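Periplasmic solute binding protein (Pectobacterium atrosepticum, PDB 4RY1) probably binds a sugar or related solute in the periplasm and delivers it to an ABC-type importer. Local coordinates at residues Ala165-Arg176 with Met368-Thr378; Met187-Ile195 with Asn403-Arg411. All coordinates share one frame; numbering follows the deposited sequence.

Interaction 1 (Ala165-Arg176 with Met368-Thr378)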
loop_
_atom_site.group_PDB
_atom_site.type_symbol
_atom_site.label_atom_id
_atom_site.label_comp_id
_atom_site.label_asym_id
_atom_site.label_seq_id
_atom_site.Cartn_x
_atom_site.Cartn_y
_atom_site.Cartn_z
ATOM N N ALA A 165 12.792 -9.899 -4.483
ATOM C CA ALA A 165 12.822 -11.204 -3.808
ATOM C C ALA A 165 12.587 -11.092 -2.301
ATOM O O ALA A 165 12.561 -12.097 -1.607
ATOM C CB ALA A 165 14.125 -11.919 -4.085
ATOM N N SER A 166 12.418 -9.872 -1.797
ATOM C CA SER A 166 12.160 -9.648 -0.372
ATOM C C SER A 166 10.709 -9.955 0.005
ATOM O O SER A 166 10.426 -10.492 1.080
ATOM C CB SER A 166 12.529 -8.208 0.025
ATOM O OG SER A 166 13.928 -8.019 -0.102
ATOM N N ASP A 167 9.790 -9.606 -0.884
ATOM C CA ASP A 167 8.367 -9.689 -0.600
ATOM C C ASP A 167 7.667 -9.578 -1.946
ATOM O O ASP A 167 8.079 -8.771 -2.771
ATOM C CB ASP A 167 8.093 -8.553 0.412
ATOM C CG ASP A 167 6.684 -8.024 0.453
ATOM O OD1 ASP A 167 6.008 -7.863 -0.572
ATOM O OD2 ASP A 167 6.288 -7.691 1.602
ATOM N N VAL A 168 6.658 -10.419 -2.191
ATOM C CA VAL A 168 5.925 -10.400 -3.466
ATOM C C VAL A 168 4.426 -10.158 -3.204
ATOM O O VAL A 168 3.539 -10.678 -3.864
ATOM C CB VAL A 168 6.219 -11.631 -4.351
ATOM C CG1 VAL A 168 5.700 -11.408 -5.779
ATOM C CG2 VAL A 168 7.724 -11.903 -4.349
ATOM N N LEU A 169 4.150 -9.296 -2.242
ATOM C CA LEU A 169 2.764 -8.930 -1.943
ATOM C C LEU A 169 2.089 -8.268 -3.141
ATOM O O LEU A 169 0.890 -8.449 -3.373
ATOM C CB LEU A 169 2.701 -7.976 -0.749
ATOM C CG LEU A 169 1.330 -7.378 -0.393
ATOM C CD1 LEU A 169 0.295 -8.437 -0.077
ATOM C CD2 LEU A 169 1.440 -6.415 0.772
ATOM N N ASP A 170 2.829 -7.466 -3.899
ATOM C CA ASP A 170 2.214 -6.801 -5.066
ATOM C C ASP A 170 1.588 -7.799 -6.039
ATOM O O ASP A 170 0.450 -7.619 -6.469
ATOM C CB ASP A 170 3.155 -5.849 -5.813
ATOM C CG ASP A 170 4.412 -6.500 -6.348
ATOM O OD1 ASP A 170 4.821 -7.585 -5.901
ATOM O OD2 ASP A 170 5.023 -5.862 -7.210
ATOM N N ILE A 171 2.319 -8.855 -6.384
ATOM C CA ILE A 171 1.781 -9.821 -7.356
ATOM C C ILE A 171 0.726 -10.718 -6.708
ATOM O O ILE A 171 -0.235 -11.103 -7.392
ATOM C CB ILE A 171 2.876 -10.628 -8.074
ATOM C CG1 ILE A 171 3.939 -9.700 -8.675
ATOM C CG2 ILE A 171 2.262 -11.534 -9.150
ATOM C CD1 ILE A 171 3.444 -8.667 -9.660
ATOM N N LEU A 172 0.847 -10.993 -5.414
ATOM C CA LEU A 172 -0.244 -11.675 -4.685
ATOM C C LEU A 172 -1.529 -10.868 -4.806
ATOM O O LEU A 172 -2.610 -11.406 -5.021
ATOM C CB LEU A 172 0.100 -11.866 -3.219
ATOM C CG LEU A 172 -0.995 -12.490 -2.356
ATOM C CD1 LEU A 172 -1.258 -13.903 -2.816
ATOM C CD2 LEU A 172 -0.566 -12.464 -0.898
ATOM N N THR A 173 -1.396 -9.557 -4.662
ATOM C CA THR A 173 -2.550 -8.667 -4.684
ATOM C C THR A 173 -3.103 -8.560 -6.094
ATOM O O THR A 173 -4.306 -8.507 -6.304
ATOM C CB THR A 173 -2.177 -7.281 -4.130
ATOM O OG1 THR A 173 -1.637 -7.451 -2.817
ATOM C CG2 THR A 173 -3.378 -6.390 -4.079
ATOM N N LEU A 174 -2.213 -8.532 -7.078
ATOM C CA LEU A 174 -2.625 -8.539 -8.486
ATOM C C LEU A 174 -3.464 -9.805 -8.799
ATOM O O LEU A 174 -4.521 -9.739 -9.436
ATOM C CB LEU A 174 -1.407 -8.474 -9.403
ATOM C CG LEU A 174 -1.674 -8.248 -10.898
ATOM C CD1 LEU A 174 -2.216 -6.862 -11.181
ATOM C CD2 LEU A 174 -0.413 -8.492 -11.716
ATOM N N GLY A 175 -2.966 -10.936 -8.315
ATOM C CA GLY A 175 -3.656 -12.228 -8.433
ATOM C C GLY A 175 -5.005 -12.174 -7.726
ATOM O O GLY A 175 -6.019 -12.629 -8.251
ATOM N N ARG A 176 -5.014 -11.630 -6.511
ATOM C CA ARG A 176 -6.268 -11.452 -5.760
ATOM C C ARG A 176 -7.289 -10.636 -6.556
ATOM O O ARG A 176 -8.495 -10.957 -6.556
ATOM C CB ARG A 176 -5.999 -10.765 -4.424
ATOM C CG ARG A 176 -7.266 -10.604 -3.599
ATOM C CD ARG A 176 -7.491 -9.180 -3.193
ATOM N NE ARG A 176 -8.776 -8.923 -2.555
ATOM C CZ ARG A 176 -9.642 -8.021 -2.980
ATOM N NH1 ARG A 176 -9.352 -7.236 -4.004
ATOM N NH2 ARG A 176 -10.796 -7.861 -2.341
ATOM N N MET A 368 -4.601 -10.446 4.352
ATOM C CA MET A 368 -3.870 -10.692 3.096
ATOM C C MET A 368 -2.454 -10.114 3.147
ATOM O O MET A 368 -1.543 -10.620 2.464
ATOM C CB MET A 368 -4.666 -10.217 1.866
ATOM C CG MET A 368 -4.501 -8.761 1.433
ATOM S SD MET A 368 -5.205 -8.374 -0.197
ATOM C CE MET A 368 -4.432 -9.718 -1.070
ATOM N N GLU A 369 -2.266 -9.081 3.972
ATOM C CA GLU A 369 -0.936 -8.473 4.173
ATOM C C GLU A 369 -0.180 -8.991 5.402
ATOM O O GLU A 369 0.855 -8.437 5.765
ATOM C CB GLU A 369 -1.038 -6.953 4.222
ATOM C CG GLU A 369 -1.783 -6.389 3.030
ATOM C CD GLU A 369 -1.324 -5.002 2.638
ATOM O OE1 GLU A 369 -0.378 -4.471 3.255
ATOM O OE2 GLU A 369 -1.914 -4.439 1.695
ATOM N N ASN A 370 -0.676 -10.061 6.027
ATOM C CA ASN A 370 0.020 -10.667 7.170
ATOM C C ASN A 370 1.452 -11.003 6.737
ATOM O O ASN A 370 1.631 -11.620 5.686
ATOM C CB ASN A 370 -0.731 -11.920 7.642
ATOM C CG ASN A 370 0.021 -12.710 8.691
ATOM O OD1 ASN A 370 0.933 -13.460 8.363
ATOM N ND2 ASN A 370 -0.389 -12.588 9.951
ATOM N N GLN A 371 2.451 -10.624 7.524
ATOM C CA GLN A 371 3.839 -10.757 7.060
ATOM C C GLN A 371 4.236 -12.233 6.897
ATOM O O GLN A 371 4.941 -12.570 5.954
ATOM C CB GLN A 371 4.824 -10.055 7.998
ATOM N N GLU A 372 3.809 -13.104 7.817
ATOM C CA GLU A 372 4.081 -14.546 7.650
ATOM C C GLU A 372 3.448 -15.109 6.389
ATOM O O GLU A 372 4.041 -15.913 5.665
ATOM C CB GLU A 372 3.551 -15.359 8.825
ATOM C CG GLU A 372 4.424 -15.310 10.040
ATOM C CD GLU A 372 3.952 -16.262 11.138
ATOM O OE1 GLU A 372 3.423 -15.768 12.144
ATOM O OE2 GLU A 372 4.076 -17.493 10.976
ATOM N N LEU A 373 2.213 -14.707 6.133
ATOM C CA LEU A 373 1.515 -15.159 4.922
ATOM C C LEU A 373 2.271 -14.694 3.662
ATOM O O LEU A 373 2.480 -15.446 2.716
ATOM C CB LEU A 373 0.075 -14.665 4.946
ATOM C CG LEU A 373 -0.817 -15.102 3.792
ATOM C CD1 LEU A 373 -2.249 -15.302 4.287
ATOM C CD2 LEU A 373 -0.805 -14.126 2.623
ATOM N N VAL A 374 2.636 -13.419 3.639
ATOM C CA VAL A 374 3.336 -12.862 2.486
ATOM C C VAL A 374 4.694 -13.545 2.289
ATOM O O VAL A 374 5.096 -13.810 1.164
ATOM C CB VAL A 374 3.504 -11.347 2.625
ATOM C CG1 VAL A 374 4.460 -10.783 1.585
ATOM C CG2 VAL A 374 2.144 -10.673 2.542
ATOM N N GLN A 375 5.391 -13.840 3.380
ATOM C CA GLN A 375 6.663 -14.581 3.278
ATOM C C GLN A 375 6.493 -16.021 2.812
ATOM O O GLN A 375 7.298 -16.506 2.023
ATOM C CB GLN A 375 7.456 -14.512 4.582
ATOM C CG GLN A 375 8.085 -13.141 4.770
ATOM C CD GLN A 375 8.876 -12.671 3.546
ATOM O OE1 GLN A 375 9.811 -13.353 3.107
ATOM N NE2 GLN A 375 8.488 -11.520 2.972
ATOM N N LEU A 376 5.400 -16.655 3.220
ATOM C CA LEU A 376 5.087 -18.001 2.752
ATOM C C LEU A 376 4.832 -18.002 1.241
ATOM O O LEU A 376 5.330 -18.850 0.511
ATOM C CB LEU A 376 3.889 -18.576 3.505
ATOM C CG LEU A 376 3.722 -20.083 3.306
ATOM C CD1 LEU A 376 4.874 -20.855 3.928
ATOM C CD2 LEU A 376 2.410 -20.583 3.881
ATOM N N TRP A 377 4.035 -17.043 0.784
ATOM C CA TRP A 377 3.818 -16.794 -0.647
ATOM C C TRP A 377 5.143 -16.586 -1.383
ATOM O O TRP A 377 5.422 -17.219 -2.408
ATOM C CB TRP A 377 2.907 -15.568 -0.817
ATOM C CG TRP A 377 2.820 -14.966 -2.178
ATOM C CD1 TRP A 377 3.377 -13.784 -2.577
ATOM C CD2 TRP A 377 2.098 -15.464 -3.322
ATOM N NE1 TRP A 377 3.072 -13.531 -3.881
ATOM C CE2 TRP A 377 2.286 -14.535 -4.369
ATOM C CE3 TRP A 377 1.324 -16.603 -3.565
ATOM C CZ2 TRP A 377 1.706 -14.686 -5.614
ATOM C CZ3 TRP A 377 0.758 -16.765 -4.817
ATOM C CH2 TRP A 377 0.961 -15.826 -5.833
ATOM N N THR A 378 5.959 -15.697 -0.835
ATOM C CA THR A 378 7.235 -15.309 -1.455
ATOM C C THR A 378 8.180 -16.502 -1.603
ATOM O O THR A 378 8.719 -16.763 -2.691
ATOM C CB THR A 378 7.882 -14.170 -0.647
ATOM O OG1 THR A 378 7.002 -13.025 -0.671
ATOM C CG2 THR A 378 9.248 -13.790 -1.199
HETATM O O HOH W 1 11.981 -13.167 1.152
HETATM O O HOH W 2 -1.488 -5.096 -1.318
#

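Interaction 2 (Met187-Ile195 with Asn403-Arg411)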
loop_
_atom_site.group_PDB
_atom_site.type_symbol
_atom_site.label_atom_id
_atom_site.label_comp_id
_atom_site.label_asym_id
_atom_site.label_seq_id
_atom_site.Cartn_x
_atom_site.Cartn_y
_atom_site.Cartn_z
ATOM N N MET A 187 -9.676 -13.585 -1.149
ATOM C CA MET A 187 -8.698 -14.584 -0.731
ATOM C C MET A 187 -8.874 -15.100 0.709
ATOM O O MET A 187 -8.507 -16.235 1.003
ATOM C CB MET A 187 -7.301 -13.940 -0.916
ATOM C CG MET A 187 -6.072 -14.786 -0.647
ATOM S SD MET A 187 -4.553 -13.790 -0.857
ATOM C CE MET A 187 -4.647 -13.602 -2.630
ATOM N N ILE A 188 -9.422 -14.258 1.601
ATOM C CA ILE A 188 -9.507 -14.575 3.052
ATOM C C ILE A 188 -10.970 -14.765 3.484
ATOM O O ILE A 188 -11.832 -13.970 3.116
ATOM C CB ILE A 188 -8.901 -13.453 3.938
ATOM C CG1 ILE A 188 -7.509 -13.033 3.446
ATOM C CG2 ILE A 188 -8.908 -13.844 5.417
ATOM C CD1 ILE A 188 -6.465 -14.117 3.582
ATOM N N ASP A 189 -11.210 -15.815 4.264
ATOM C CA ASP A 189 -12.473 -16.017 4.999
ATOM C C ASP A 189 -12.191 -15.780 6.475
ATOM O O ASP A 189 -11.724 -16.681 7.161
ATOM C CB ASP A 189 -13.048 -17.438 4.790
ATOM C CG ASP A 189 -14.452 -17.585 5.352
ATOM O OD1 ASP A 189 -14.775 -16.900 6.346
ATOM O OD2 ASP A 189 -15.234 -18.395 4.822
ATOM N N GLU A 190 -12.458 -14.567 6.960
ATOM C CA GLU A 190 -12.132 -14.242 8.351
ATOM C C GLU A 190 -12.941 -15.051 9.376
ATOM O O GLU A 190 -12.411 -15.457 10.411
ATOM C CB GLU A 190 -12.259 -12.753 8.620
ATOM C CG GLU A 190 -11.248 -11.952 7.808
ATOM C CD GLU A 190 -11.256 -10.471 8.123
ATOM O OE1 GLU A 190 -11.737 -10.093 9.217
ATOM O OE2 GLU A 190 -10.764 -9.687 7.273
ATOM N N LYS A 191 -14.202 -15.307 9.062
ATOM C CA LYS A 191 -15.071 -16.140 9.921
ATOM C C LYS A 191 -14.498 -17.553 10.140
ATOM O O LYS A 191 -14.477 -18.087 11.262
ATOM C CB LYS A 191 -16.470 -16.260 9.303
ATOM C CG LYS A 191 -17.250 -14.956 9.252
ATOM C CD LYS A 191 -18.212 -14.930 8.067
ATOM C CE LYS A 191 -19.329 -13.903 8.224
ATOM N NZ LYS A 191 -20.614 -14.489 8.700
ATOM N N LYS A 192 -14.034 -18.151 9.045
ATOM C CA LYS A 192 -13.450 -19.505 9.084
ATOM C C LYS A 192 -11.973 -19.526 9.492
ATOM O O LYS A 192 -11.391 -20.597 9.676
ATOM C CB LYS A 192 -13.603 -20.204 7.734
ATOM C CG LYS A 192 -15.033 -20.453 7.281
ATOM C CD LYS A 192 -15.035 -21.516 6.185
ATOM C CE LYS A 192 -16.251 -21.512 5.263
ATOM N NZ LYS A 192 -17.469 -20.820 5.762
ATOM N N GLN A 193 -11.376 -18.334 9.610
ATOM C CA GLN A 193 -9.947 -18.147 9.934
ATOM C C GLN A 193 -9.082 -18.910 8.956
ATOM O O GLN A 193 -8.140 -19.603 9.338
ATOM C CB GLN A 193 -9.664 -18.567 11.368
ATOM C CG GLN A 193 -10.556 -17.780 12.297
ATOM C CD GLN A 193 -10.415 -18.072 13.765
ATOM O OE1 GLN A 193 -9.678 -18.964 14.195
ATOM N NE2 GLN A 193 -11.149 -17.307 14.563
ATOM N N SER A 194 -9.401 -18.725 7.677
ATOM C CA SER A 194 -8.858 -19.554 6.610
ATOM C C SER A 194 -8.797 -18.847 5.274
ATOM O O SER A 194 -9.411 -17.794 5.063
ATOM C CB SER A 194 -9.698 -20.840 6.442
ATOM O OG SER A 194 -9.684 -21.641 7.614
ATOM N N ILE A 195 -8.025 -19.451 4.381
ATOM C CA ILE A 195 -8.047 -19.081 2.979
ATOM C C ILE A 195 -9.449 -19.430 2.422
ATOM O O ILE A 195 -9.988 -20.511 2.674
ATOM C CB ILE A 195 -6.920 -19.803 2.197
ATOM C CG1 ILE A 195 -5.529 -19.310 2.626
ATOM C CG2 ILE A 195 -7.100 -19.650 0.691
ATOM C CD1 ILE A 195 -5.214 -17.873 2.248
ATOM N N ASN A 403 -3.192 -21.528 6.133
ATOM C CA ASN A 403 -4.294 -21.775 7.072
ATOM C C ASN A 403 -3.807 -21.882 8.525
ATOM O O ASN A 403 -4.466 -21.367 9.431
ATOM C CB ASN A 403 -5.125 -22.983 6.657
ATOM C CG ASN A 403 -6.113 -22.654 5.546
ATOM O OD1 ASN A 403 -6.445 -21.481 5.319
ATOM N ND2 ASN A 403 -6.601 -23.680 4.853
ATOM N N ARG A 404 -2.651 -22.511 8.742
ATOM C CA ARG A 404 -2.021 -22.509 10.081
ATOM C C ARG A 404 -1.732 -21.083 10.556
ATOM O O ARG A 404 -2.009 -20.750 11.688
ATOM C CB ARG A 404 -0.742 -23.365 10.145
ATOM C CG ARG A 404 -0.996 -24.866 9.955
ATOM C CD ARG A 404 0.267 -25.711 10.067
ATOM N NE ARG A 404 1.141 -25.697 8.887
ATOM C CZ ARG A 404 0.944 -26.402 7.772
ATOM N NH1 ARG A 404 -0.128 -27.175 7.631
ATOM N NH2 ARG A 404 1.822 -26.321 6.776
ATOM N N ILE A 405 -1.173 -20.257 9.678
ATOM C CA ILE A 405 -0.850 -18.863 10.031
ATOM C C ILE A 405 -2.111 -18.095 10.425
ATOM O O ILE A 405 -2.145 -17.407 11.437
ATOM C CB ILE A 405 -0.140 -18.132 8.874
ATOM C CG1 ILE A 405 1.273 -18.680 8.695
ATOM C CG2 ILE A 405 -0.087 -16.621 9.128
ATOM C CD1 ILE A 405 1.874 -18.430 7.332
ATOM N N LEU A 406 -3.148 -18.236 9.607
ATOM C CA LEU A 406 -4.412 -17.520 9.828
ATOM C C LEU A 406 -5.144 -17.934 11.097
ATOM O O LEU A 406 -5.794 -17.118 11.733
ATOM C CB LEU A 406 -5.316 -17.616 8.596
ATOM C CG LEU A 406 -4.772 -16.923 7.332
ATOM C CD1 LEU A 406 -5.725 -17.162 6.179
ATOM C CD2 LEU A 406 -4.557 -15.413 7.475
ATOM N N LYS A 407 -5.029 -19.194 11.480
ATOM C CA LYS A 407 -5.651 -19.624 12.736
ATOM C C LYS A 407 -5.000 -18.967 13.953
ATOM O O LYS A 407 -5.632 -18.754 14.980
ATOM C CB LYS A 407 -5.626 -21.141 12.834
ATOM C CG LYS A 407 -6.846 -21.732 12.153
ATOM C CD LYS A 407 -7.998 -21.783 13.144
ATOM C CE LYS A 407 -9.370 -21.882 12.500
ATOM N NZ LYS A 407 -10.440 -21.659 13.518
ATOM N N ARG A 408 -3.726 -18.636 13.808
ATOM C CA ARG A 408 -2.998 -17.864 14.811
ATOM C C ARG A 408 -3.338 -16.378 14.760
ATOM O O ARG A 408 -3.557 -15.740 15.791
ATOM C CB ARG A 408 -1.487 -18.068 14.653
ATOM C CG ARG A 408 -0.911 -19.086 15.620
ATOM C CD ARG A 408 0.606 -19.121 15.589
ATOM N NE ARG A 408 1.153 -19.471 14.278
ATOM C CZ ARG A 408 1.772 -18.623 13.457
ATOM N NH1 ARG A 408 1.914 -17.343 13.789
ATOM N NH2 ARG A 408 2.231 -19.051 12.285
ATOM N N ALA A 409 -3.366 -15.840 13.546
ATOM C CA ALA A 409 -3.491 -14.393 13.325
ATOM C C ALA A 409 -4.912 -13.860 13.502
ATOM O O ALA A 409 -5.122 -12.751 13.990
ATOM C CB ALA A 409 -2.993 -14.043 11.929
ATOM N N ILE A 410 -5.882 -14.642 13.058
ATOM C CA ILE A 410 -7.287 -14.222 13.092
ATOM C C ILE A 410 -8.035 -14.807 14.272
ATOM O O ILE A 410 -8.033 -16.028 14.475
ATOM C CB ILE A 410 -8.057 -14.706 11.862
ATOM C CG1 ILE A 410 -7.314 -14.312 10.591
ATOM C CG2 ILE A 410 -9.499 -14.194 11.916
ATOM C CD1 ILE A 410 -8.019 -14.670 9.305
ATOM N N ARG A 411 -8.728 -13.954 15.015
ATOM C CA ARG A 411 -9.485 -14.441 16.171
ATOM C C ARG A 411 -10.797 -13.727 16.404
ATOM O O ARG A 411 -11.768 -14.358 16.820
ATOM C CB ARG A 411 -8.615 -14.337 17.393
ATOM C CG ARG A 411 -7.315 -15.073 17.164
ATOM C CD ARG A 411 -6.148 -14.309 17.695
ATOM N NE ARG A 411 -5.396 -15.177 18.579
ATOM C CZ ARG A 411 -4.702 -14.741 19.620
ATOM N NH1 ARG A 411 -4.654 -13.443 19.891
ATOM N NH2 ARG A 411 -4.054 -15.606 20.390
ATOM O OXT ARG A 411 -10.915 -12.521 16.187
HETATM O O HOH W 3 -7.196 -22.155 9.194
HETATM O O HOH W 4 -9.041 -23.079 3.256
#

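Interaction 1 (Ala165-Arg176 with Met368-Thr378)
Trp377 lies against the first turn of helix 169-176, where the N-terminal turn of helix 169-183 crosses the early turns of helix 371-385 at a right angle (90°, short-segment axes 10.1 Å apart) in the helical part of a periplasmic-binding-protein fold. The case illustrates how an indole can serve packing and polarity at once. Leu172 covers one face of the ring: its CB sits 3.7 Å from the centroid of the five-membered ring in a CH-pi contact, while CD1 rests over the centre of the indole. With Trp377 CG anti to the backbone N (chi1 166°), the ring reaches across to the other helix, and NE1 donates to Val168 O over 2.9 Å. That bond is bent, and the donor stands above the carbonyl plane; the same oxygen also takes the helical bond from Leu172 N.

Val168, the N-cap residue, is held a second time, its N donating to Thr378 OG1 at 3.0 Å. The hydroxyl thus accepts from Val168 N and gives its own proton to Val374 O. Just before the cap, Asp167 closes an Asx turn onto Leu169 N, and the methyl CG1 of Val374 lies against its carboxylate. Farther along, Leu169 sets its CD1 against Val374 CG2, the main apolar contact of this side chain. At the other extremity Gln375 folds back at chi2 (-51°), and its NE2 meets Ser166 O in the carbonyl plane at 2.9 Å.

Interaction 2 (Met187-Ile195 with Asn403-Arg411)
Leu406 in the last turns of helix 391-409 and Ile410 just beyond its end form the apolar centre against the small hairpin 187-195. The methyl CD1 of Leu406 is shared by both strands: Ile188 CD1 lies 4.1 Å from it and Ile195 CD1 4.0 Å, the latter side chain crossing at about a right angle. Ile410 reaches in with its CD1, which touches Ile188 CG2, while its other branch, CG2, rests on Glu190 O and Gln193 CG.

Outward from this core, Gln193 runs past Ile410 in the opposite direction. Its chain is extended beyond CG (chi2 180°), which carries the amide to the helix's C-terminal end. There OE1 accepts from Lys407 NZ at 2.9 Å, the ammonium standing well above the carbonyl plane; the lysine bends at chi2 (-87°) and lays its CE against Gln193 CB. A water bridges Gln193 O and Asn403 O, joining the two backbones.

Asn403 grips strand 194-195, the one nearer the helix. Its OD1 takes the N-H of Ile195 over 2.7 Å in a nearly straight bond (175°) that lies in the carbonyl plane, and its ND2 donates to a second water, which itself donates to Ile195 O. One side-chain amide thus serves both backbone polar groups of Ile195, one directly and one through solvent. On the rim, a poorly ordered Lys192 is modelled with NZ 3.4 Å from Asp189 OD2, within the turn. Asp189 faces both Gln193 and Ser194, the signature of a G1 beta bulge, here in a two-stranded hairpin docked on the chain's C-terminal helix.

In the fold
Interactions 1 and 2 lie with their centres about 15 Å apart, on the same side of the chain's centre. Their segments alternate along the sequence: helix 169-183 leads into the hairpin 188-195, and helix 371-385 into helix 391-409, so two consecutive pieces of the chain are clasped twice by two from its C-terminal part. The contacts also meet directly, through a salt bridge between Glu372 and Arg408 and through Met187 packed on Leu172. Interaction 1 is buried and interaction 2 partly so, nearer the surface. Together they tie the C-terminal helices to the middle of the chain within one helical region of this probable solute-binding protein.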